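Local coordinates for protein carbohydrate esterase family 2 (CE2) (Chaetomium olivicolor, PDB 4XVH) that probably removes acetyl groups from xylan or related polysaccharides, joining an SGNH-type esterase domain to a jelly-roll carbohydrate-binding domain, at residues S162-L166 / I167-A171; Q270-T273 / Q274-I278; A68-K72 / G73-V77. All blocks are in the same frame, centred on the assembly; numbering follows the deposited sequence.

Interaction 1. Residues S162-L166 / I167-A171; sequences SGKGL and IRNFA. With PEU (2,5,8,11,14,17,20,23,26,29,32,35,38,41,44,47,50,53,56,59,62,65,68,71,74,77,80-heptacosaoxadooctacontan-82-ol), chain C.
The carboxamide of Asn-169 lies across the mouth of a tight chain reversal and meets Gly-165 through its oxygen: OD1 takes the Gly-165 N-H in the carbonyl plane, 2.8 Å from OD1 to N and at a C=O...N angle of 145°. At the other corner of the amide, ND2 bonds to Pro-179 O, so both ends fix its rotation. The second flat group, the Phe-170 ring, has the polyethylene glycol chain PEU over one face, with CAR 3.8 Å above the plane and over the ring centre.

This is the loop after strand 155-160 in the SGNH hydrolase fold; its two halves run almost antiparallel. With CG of Asn-169 anti to the carbonyl carbon (chi1 -63°), the amide turns inward and crosses the aliphatic part of Lys-164, whose CD comes to 3.5 Å from Asn-169 OD1. Lys-164 NZ goes on to Pro-179 O, the same oxygen that Asn-169 uses. A backbone bond, Phe-170 N to Gly-163 O, 2.8 Å, closes the turn from the ligand side. Closer to the tip of the turn, Gly-165 CA makes a C-H...O contact to Arg-168 O, and a beta carbon there would run into that oxygen.

Gly-163 probably corresponds to the glycine whose N-H, as in other SGNH esterases, helps form the oxyanion hole together with an asparagine, probably Asn-215 here. Asn-215 ND2 also bonds to PEU. A beta carbon on Gly-163 would crowd PEU CAP; Gly-163 N donates to PEU OAW at 2.9 Å.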
loop_
_atom_site.group_PDB
_atom_site.type_symbol
_atom_site.label_atom_id
_atom_site.label_comp_id
_atom_site.label_asym_id
_atom_site.label_seq_id
_atom_site.Cartn_x
_atom_site.Cartn_y
_atom_site.Cartn_z
ATOM N N SER A 162 -2.715 -7.073 5.369
ATOM C CA SER A 162 -4.123 -7.455 5.495
ATOM C C SER A 162 -4.452 -7.901 6.919
ATOM O O SER A 162 -3.672 -8.627 7.543
ATOM C CB SER A 162 -4.475 -8.561 4.502
ATOM O OG SER A 162 -4.459 -7.994 3.197
ATOM N N GLY A 163 -5.600 -7.446 7.412
ATOM C CA GLY A 163 -6.125 -7.880 8.694
ATOM C C GLY A 163 -5.669 -6.999 9.836
ATOM O O GLY A 163 -6.139 -7.163 10.959
ATOM N N LYS A 164 -4.771 -6.050 9.547
ATOM C CA LYS A 164 -4.172 -5.260 10.602
ATOM C C LYS A 164 -5.009 -4.056 10.959
ATOM O O LYS A 164 -5.697 -3.470 10.123
ATOM C CB LYS A 164 -2.763 -4.814 10.216
ATOM C CG LYS A 164 -1.796 -5.982 10.032
ATOM C CD LYS A 164 -1.614 -6.765 11.343
ATOM C CE LYS A 164 -0.439 -7.743 11.221
ATOM N NZ LYS A 164 -0.209 -8.493 12.498
ATOM N N GLY A 165 -4.917 -3.660 12.222
ATOM C CA GLY A 165 -5.630 -2.494 12.690
ATOM C C GLY A 165 -4.731 -1.430 13.309
ATOM O O GLY A 165 -3.504 -1.539 13.312
ATOM N N LEU A 166 -5.374 -0.392 13.824
ATOM C CA LEU A 166 -4.729 0.670 14.566
ATOM C C LEU A 166 -4.568 0.319 16.055
ATOM O O LEU A 166 -3.487 0.485 16.614
ATOM C CB LEU A 166 -5.550 1.945 14.424
ATOM C CG LEU A 166 -5.118 3.196 15.199
ATOM C CD1 LEU A 166 -3.727 3.674 14.701
ATOM C CD2 LEU A 166 -6.164 4.308 15.079
ATOM N N ILE A 167 -5.652 -0.111 16.709
ATOM C CA ILE A 167 -5.573 -0.513 18.119
ATOM C C ILE A 167 -5.806 -2.012 18.288
ATOM O O ILE A 167 -5.353 -2.582 19.252
ATOM C CB ILE A 167 -6.576 0.249 19.024
ATOM C CG1 ILE A 167 -8.021 -0.051 18.644
ATOM C CG2 ILE A 167 -6.345 1.733 18.927
ATOM C CD1 ILE A 167 -9.002 0.480 19.671
ATOM N N ARG A 168 -6.491 -2.656 17.342
ATOM C CA ARG A 168 -6.653 -4.097 17.422
ATOM C C ARG A 168 -6.860 -4.647 16.024
ATOM O O ARG A 168 -7.451 -3.991 15.179
ATOM C CB ARG A 168 -7.822 -4.475 18.359
ATOM C CG ARG A 168 -9.208 -4.011 17.899
ATOM C CD ARG A 168 -10.295 -4.292 18.971
ATOM N NE ARG A 168 -11.641 -4.150 18.411
ATOM C CZ ARG A 168 -12.769 -4.441 19.076
ATOM N NH1 ARG A 168 -12.730 -4.861 20.341
ATOM N NH2 ARG A 168 -13.955 -4.285 18.478
ATOM N N ASN A 169 -6.345 -5.850 15.785
ATOM C CA ASN A 169 -6.423 -6.457 14.469
ATOM C C ASN A 169 -7.761 -7.162 14.221
ATOM O O ASN A 169 -8.696 -7.027 15.030
ATOM C CB ASN A 169 -5.259 -7.420 14.286
ATOM C CG ASN A 169 -3.904 -6.707 14.327
ATOM O OD1 ASN A 169 -3.756 -5.582 13.811
ATOM N ND2 ASN A 169 -2.918 -7.348 14.965
ATOM N N PHE A 170 -7.837 -7.888 13.104
ATOM C CA PHE A 170 -9.056 -8.568 12.673
ATOM C C PHE A 170 -9.597 -9.445 13.807
ATOM O O PHE A 170 -8.826 -10.031 14.567
ATOM C CB PHE A 170 -8.785 -9.397 11.403
ATOM C CG PHE A 170 -9.943 -10.273 10.962
ATOM C CD1 PHE A 170 -10.962 -9.760 10.171
ATOM C CD2 PHE A 170 -9.999 -11.614 11.328
ATOM C CE1 PHE A 170 -12.031 -10.553 9.767
ATOM C CE2 PHE A 170 -11.078 -12.427 10.927
ATOM C CZ PHE A 170 -12.096 -11.892 10.143
ATOM N N ALA A 171 -10.917 -9.474 13.958
ATOM C CA ALA A 171 -11.543 -10.208 15.058
ATOM C C ALA A 171 -11.503 -11.708 14.805
ATOM O O ALA A 171 -12.245 -12.224 13.987
ATOM C CB ALA A 171 -13.003 -9.738 15.276
HETATM C CAA PEU C . 4.722 -17.437 4.190
HETATM O OAB PEU C . 3.400 -17.861 4.566
HETATM C CAC PEU C . 3.336 -18.388 5.947
HETATM C CAD PEU C . 1.980 -18.916 6.549
HETATM O OAE PEU C . 1.414 -20.028 5.815
HETATM C CAF PEU C . 1.029 -19.702 4.442
HETATM C CAG PEU C . -0.207 -18.839 4.133
HETATM O OAH PEU C . -0.305 -17.541 4.738
HETATM C CAI PEU C . -1.436 -16.801 4.197
HETATM C CAJ PEU C . -1.755 -15.532 4.996
HETATM O OAK PEU C . -2.855 -14.803 4.388
HETATM C CAL PEU C . -3.422 -13.899 5.359
HETATM C CAM PEU C . -4.602 -13.086 4.837
HETATM O OAN PEU C . -5.125 -12.471 6.032
HETATM C CAO PEU C . -6.344 -11.720 5.829
HETATM C CAP PEU C . -6.840 -11.736 7.261
HETATM O OAQ PEU C . -8.060 -11.156 7.783
HETATM C CAR PEU C . -9.331 -11.517 7.157
HETATM C CAS PEU C . -9.770 -10.890 5.809
HETATM O OAT PEU C . -9.975 -9.422 5.863
HETATM C CAU PEU C . -8.804 -8.612 6.185
HETATM C CAV PEU C . -9.144 -7.107 6.239
HETATM O OAW PEU C . -8.045 -6.204 6.517
#

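Interaction 2. Residues Q270-T273 / Q274-I278; sequences QKTT and QTNAI
Lys-271 and Thr-275, one helical turn apart at the start of helix 270-285, send their side chains across each other at a slant, while Thr-272 and Asn-276 lie side by side and point the same way. In the first pair the hydroxyl does the work. Thr-275 OG1, set anti to the carbonyl carbon and beside its own backbone N (chi1 -64°), turns back along the helix and donates to Lys-271 O at 2.7 Å. The Thr-275 backbone N reaches the same oxygen at 2.9 Å, from the opposite face of the carbonyl plane, so two donors grip Lys-271 O. The lysine chain, bent at chi2 and again at chi4, runs by the hydroxyl, CD 4.0 Å from Thr-275 OG1, and carries NZ on to Ser-256 O and Trp-294 O.

In the second pair the methyl CG2 of Thr-272 rests 3.6 Å from Asn-276 ND2; Thr-272 OG1 bonds instead to Asp-261 OD2. Gln-274, extended beyond CG, spends its amide on Ser-256 N and the hydroxyl of Tyr-231 in helix 228-243.

The helix is the crossover of a beta-alpha-beta unit between strands 250-254 and 289-292, and Thr-275 and Ile-278 pack on Phe-291 of the latter. A valine in place of Thr-275 would probably cost Lys-271 O its second donor and take from Asn-255 ND2 the oxygen it bonds to. Thr-275 OG1 thus both gives and receives, passing the polar link from the helix carbonyl to the loop after strand 250-254.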
loop_
_atom_site.group_PDB
_atom_site.type_symbol
_atom_site.label_atom_id
_atom_site.label_comp_id
_atom_site.label_asym_id
_atom_site.label_seq_id
_atom_site.Cartn_x
_atom_site.Cartn_y
_atom_site.Cartn_z
ATOM N N GLN A 270 -21.736 1.610 12.462
ATOM C CA GLN A 270 -20.280 1.559 12.455
ATOM C C GLN A 270 -19.606 2.652 11.580
ATOM O O GLN A 270 -18.598 3.265 11.996
ATOM C CB GLN A 270 -19.816 0.163 12.013
ATOM C CG GLN A 270 -20.136 -0.921 13.017
ATOM C CD GLN A 270 -19.268 -2.138 12.806
ATOM O OE1 GLN A 270 -18.863 -2.449 11.668
ATOM N NE2 GLN A 270 -18.935 -2.811 13.897
ATOM N N LYS A 271 -20.161 2.910 10.396
ATOM C CA LYS A 271 -19.545 3.855 9.460
ATOM C C LYS A 271 -19.620 5.295 9.969
ATOM O O LYS A 271 -18.652 6.046 9.923
ATOM C CB LYS A 271 -20.204 3.754 8.091
ATOM C CG LYS A 271 -19.605 4.669 7.011
ATOM C CD LYS A 271 -18.075 4.522 6.875
ATOM C CE LYS A 271 -17.555 5.218 5.599
ATOM N NZ LYS A 271 -17.931 4.439 4.381
ATOM N N THR A 272 -20.789 5.685 10.443
ATOM C CA THR A 272 -20.928 7.007 11.062
ATOM C C THR A 272 -20.047 7.109 12.312
ATOM O O THR A 272 -19.380 8.112 12.519
ATOM C CB THR A 272 -22.393 7.279 11.404
ATOM O OG1 THR A 272 -23.128 7.359 10.175
ATOM C CG2 THR A 272 -22.565 8.587 12.210
ATOM N N THR A 273 -20.037 6.068 13.143
ATOM C CA THR A 273 -19.209 6.071 14.356
ATOM C C THR A 273 -17.714 6.267 14.004
ATOM O O THR A 273 -17.025 7.089 14.629
ATOM C CB THR A 273 -19.393 4.775 15.162
ATOM O OG1 THR A 273 -20.768 4.653 15.553
ATOM C CG2 THR A 273 -18.540 4.794 16.427
ATOM N N GLN A 274 -17.219 5.521 13.008
ATOM C CA GLN A 274 -15.822 5.673 12.570
ATOM C C GLN A 274 -15.573 7.054 11.995
ATOM O O GLN A 274 -14.523 7.656 12.227
ATOM C CB GLN A 274 -15.427 4.648 11.505
ATOM C CG GLN A 274 -13.916 4.691 11.180
ATOM C CD GLN A 274 -13.575 4.121 9.820
ATOM O OE1 GLN A 274 -14.427 4.065 8.920
ATOM N NE2 GLN A 274 -12.313 3.680 9.659
ATOM N N THR A 275 -16.544 7.542 11.231
ATOM C CA THR A 275 -16.390 8.817 10.559
ATOM C C THR A 275 -16.247 9.931 11.568
ATOM O O THR A 275 -15.334 10.754 11.472
ATOM C CB THR A 275 -17.565 9.086 9.627
ATOM O OG1 THR A 275 -17.545 8.092 8.597
ATOM C CG2 THR A 275 -17.461 10.481 9.015
ATOM N N ASN A 276 -17.114 9.925 12.576
ATOM C CA ASN A 276 -17.049 10.955 13.609
ATOM C C ASN A 276 -15.761 10.878 14.423
ATOM O O ASN A 276 -15.178 11.910 14.785
ATOM C CB ASN A 276 -18.270 10.848 14.538
ATOM C CG ASN A 276 -19.560 11.296 13.854
ATOM O OD1 ASN A 276 -19.517 12.080 12.907
ATOM N ND2 ASN A 276 -20.710 10.824 14.353
ATOM N N ALA A 277 -15.327 9.655 14.731
ATOM C CA ALA A 277 -14.073 9.465 15.457
ATOM C C ALA A 277 -12.882 10.043 14.677
ATOM O O ALA A 277 -12.016 10.712 15.248
ATOM C CB ALA A 277 -13.844 8.008 15.752
ATOM N N ILE A 278 -12.859 9.821 13.373
ATOM C CA ILE A 278 -11.766 10.340 12.578
ATOM C C ILE A 278 -11.806 11.867 12.510
ATOM O O ILE A 278 -10.767 12.522 12.649
ATOM C CB ILE A 278 -11.775 9.703 11.151
ATOM C CG1 ILE A 278 -11.317 8.243 11.262
ATOM C CG2 ILE A 278 -10.883 10.479 10.171
ATOM C CD1 ILE A 278 -11.504 7.421 9.978
#

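Interaction 3. Residues A68-K72 / G73-V77; sequences AGLRK and GKHTV
Leu-70 runs alongside His-75 with the reverse heading and covers one face of the imidazole. Its CB makes an off-centre CH-pi contact, 4.2 Å from the ring centroid of His-75, and its CD1 stands over the ring centre, 4.2 Å above the plane. With CG anti to the carbonyl carbon (chi1 -65°), the branch is turned so that CD1 joins CB on that face; the side chain also touches Ile-48.

Arg-71 comes next and contributes its backbone: Arg-71 O accepts from His-75 NE2 at 2.7 Å, with an N-H...O angle of 164°. The oxygen lies at the ring edge, only 4° out of the imidazole plane. At the other ring nitrogen, His-75 ND1 bonds to Asp-49 OD2, and that carboxylate's OD1 takes the Thr-76 N-H. Held by a carbonyl oxygen and a carboxylate, the ring may well carry a proton on both nitrogens. This contact sits at one end of the beta-sandwich, jelly-roll carbohydrate-binding domain, where the loop after strand 63-65 enters strand 73-81, which pairs with strands 21-28 and 44-48.

Lys-72, with its side chain extended, hands the chain to Gly-73, where a beta carbon would collide with Lys-72 O.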
loop_
_atom_site.group_PDB
_atom_site.type_symbol
_atom_site.label_atom_id
_atom_site.label_comp_id
_atom_site.label_asym_id
_atom_site.label_seq_id
_atom_site.Cartn_x
_atom_site.Cartn_y
_atom_site.Cartn_z
ATOM N N ALA A 68 10.435 -11.159 -24.918
ATOM C CA ALA A 68 11.022 -11.385 -26.234
ATOM C C ALA A 68 10.386 -10.425 -27.217
ATOM O O ALA A 68 9.223 -10.030 -27.042
ATOM C CB ALA A 68 10.817 -12.819 -26.691
ATOM N N GLY A 69 11.151 -10.040 -28.235
ATOM C CA GLY A 69 10.607 -9.280 -29.348
ATOM C C GLY A 69 10.925 -7.793 -29.330
ATOM O O GLY A 69 10.568 -7.100 -30.271
ATOM N N LEU A 70 11.592 -7.309 -28.277
ATOM C CA LEU A 70 11.937 -5.894 -28.199
ATOM C C LEU A 70 12.930 -5.554 -29.314
ATOM O O LEU A 70 13.684 -6.422 -29.778
ATOM C CB LEU A 70 12.502 -5.535 -26.814
ATOM C CG LEU A 70 11.517 -5.685 -25.647
ATOM C CD1 LEU A 70 12.249 -5.374 -24.329
ATOM C CD2 LEU A 70 10.256 -4.799 -25.813
ATOM N N ARG A 71 12.892 -4.316 -29.796
ATOM C CA ARG A 71 13.836 -3.886 -30.824
ATOM C C ARG A 71 15.081 -3.366 -30.137
ATOM O O ARG A 71 14.960 -2.677 -29.121
ATOM C CB ARG A 71 13.218 -2.806 -31.711
ATOM C CG ARG A 71 14.136 -2.273 -32.819
ATOM C CD ARG A 71 13.420 -1.189 -33.647
ATOM N NE ARG A 71 14.345 -0.525 -34.553
ATOM C CZ ARG A 71 14.583 -0.933 -35.796
ATOM N NH1 ARG A 71 13.940 -1.993 -36.281
ATOM N NH2 ARG A 71 15.456 -0.285 -36.562
ATOM N N LYS A 72 16.270 -3.700 -30.658
ATOM C CA LYS A 72 17.510 -3.184 -30.075
ATOM C C LYS A 72 17.463 -1.666 -29.931
ATOM O O LYS A 72 17.262 -0.945 -30.918
ATOM C CB LYS A 72 18.727 -3.560 -30.921
ATOM C CG LYS A 72 20.040 -3.064 -30.326
ATOM C CD LYS A 72 21.214 -3.502 -31.207
ATOM C CE LYS A 72 22.542 -3.070 -30.624
ATOM N NZ LYS A 72 23.628 -3.452 -31.598
ATOM N N GLY A 73 17.639 -1.186 -28.708
ATOM C CA GLY A 73 17.584 0.242 -28.452
ATOM C C GLY A 73 17.204 0.528 -27.009
ATOM O O GLY A 73 17.252 -0.359 -26.163
ATOM N N LYS A 74 16.824 1.766 -26.725
ATOM C CA LYS A 74 16.525 2.163 -25.343
ATOM C C LYS A 74 15.191 1.583 -24.856
ATOM O O LYS A 74 14.195 1.588 -25.587
ATOM C CB LYS A 74 16.523 3.700 -25.214
ATOM C CG LYS A 74 16.057 4.172 -23.837
ATOM C CD LYS A 74 16.240 5.664 -23.623
ATOM C CE LYS A 74 15.739 6.067 -22.222
ATOM N NZ LYS A 74 15.926 7.526 -21.994
ATOM N N HIS A 75 15.171 1.042 -23.645
ATOM C CA HIS A 75 13.914 0.592 -23.058
ATOM C C HIS A 75 13.882 0.982 -21.576
ATOM O O HIS A 75 14.940 1.142 -20.962
ATOM C CB HIS A 75 13.733 -0.917 -23.229
ATOM C CG HIS A 75 13.664 -1.341 -24.661
ATOM N ND1 HIS A 75 12.515 -1.225 -25.419
ATOM C CD2 HIS A 75 14.623 -1.816 -25.493
ATOM C CE1 HIS A 75 12.769 -1.628 -26.656
ATOM N NE2 HIS A 75 14.038 -1.998 -26.723
ATOM N N THR A 76 12.679 1.195 -21.044
ATOM C CA THR A 76 12.483 1.452 -19.621
ATOM C C THR A 76 11.841 0.225 -19.005
ATOM O O THR A 76 11.040 -0.469 -19.643
ATOM C CB THR A 76 11.583 2.679 -19.338
ATOM O OG1 THR A 76 10.278 2.456 -19.901
ATOM C CG2 THR A 76 12.174 3.962 -19.917
ATOM N N VAL A 77 12.191 -0.040 -17.754
ATOM C CA VAL A 77 11.637 -1.168 -17.022
ATOM C C VAL A 77 11.207 -0.700 -15.634
ATOM O O VAL A 77 11.997 -0.084 -14.894
ATOM C CB VAL A 77 12.651 -2.320 -16.885
ATOM C CG1 VAL A 77 12.041 -3.460 -16.142
ATOM C CG2 VAL A 77 13.140 -2.781 -18.275
#

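From the N terminus, interaction 3 comes first, where the loop after strand 63-65 turns into strand 73-81 of the carbohydrate-binding domain. In the esterase domain, interaction 1 folds residues 162-171 back on themselves within the loop between strand 155-160 and helix 181-184 and lines part of the ligand pocket, and interaction 2 follows in the opening turns of helix 270-285, between strands 250-254 and 289-292. All are in series; none nests or crosses. Interactions 1 and 2 are neighbours, their centres 16 Å apart and nearest atoms about 7 Å, and both reach Tyr-231 of helix 228-243. Interaction 3 lies on the other side of the chain's centre, 44 Å and 50 Å from them, centre to centre.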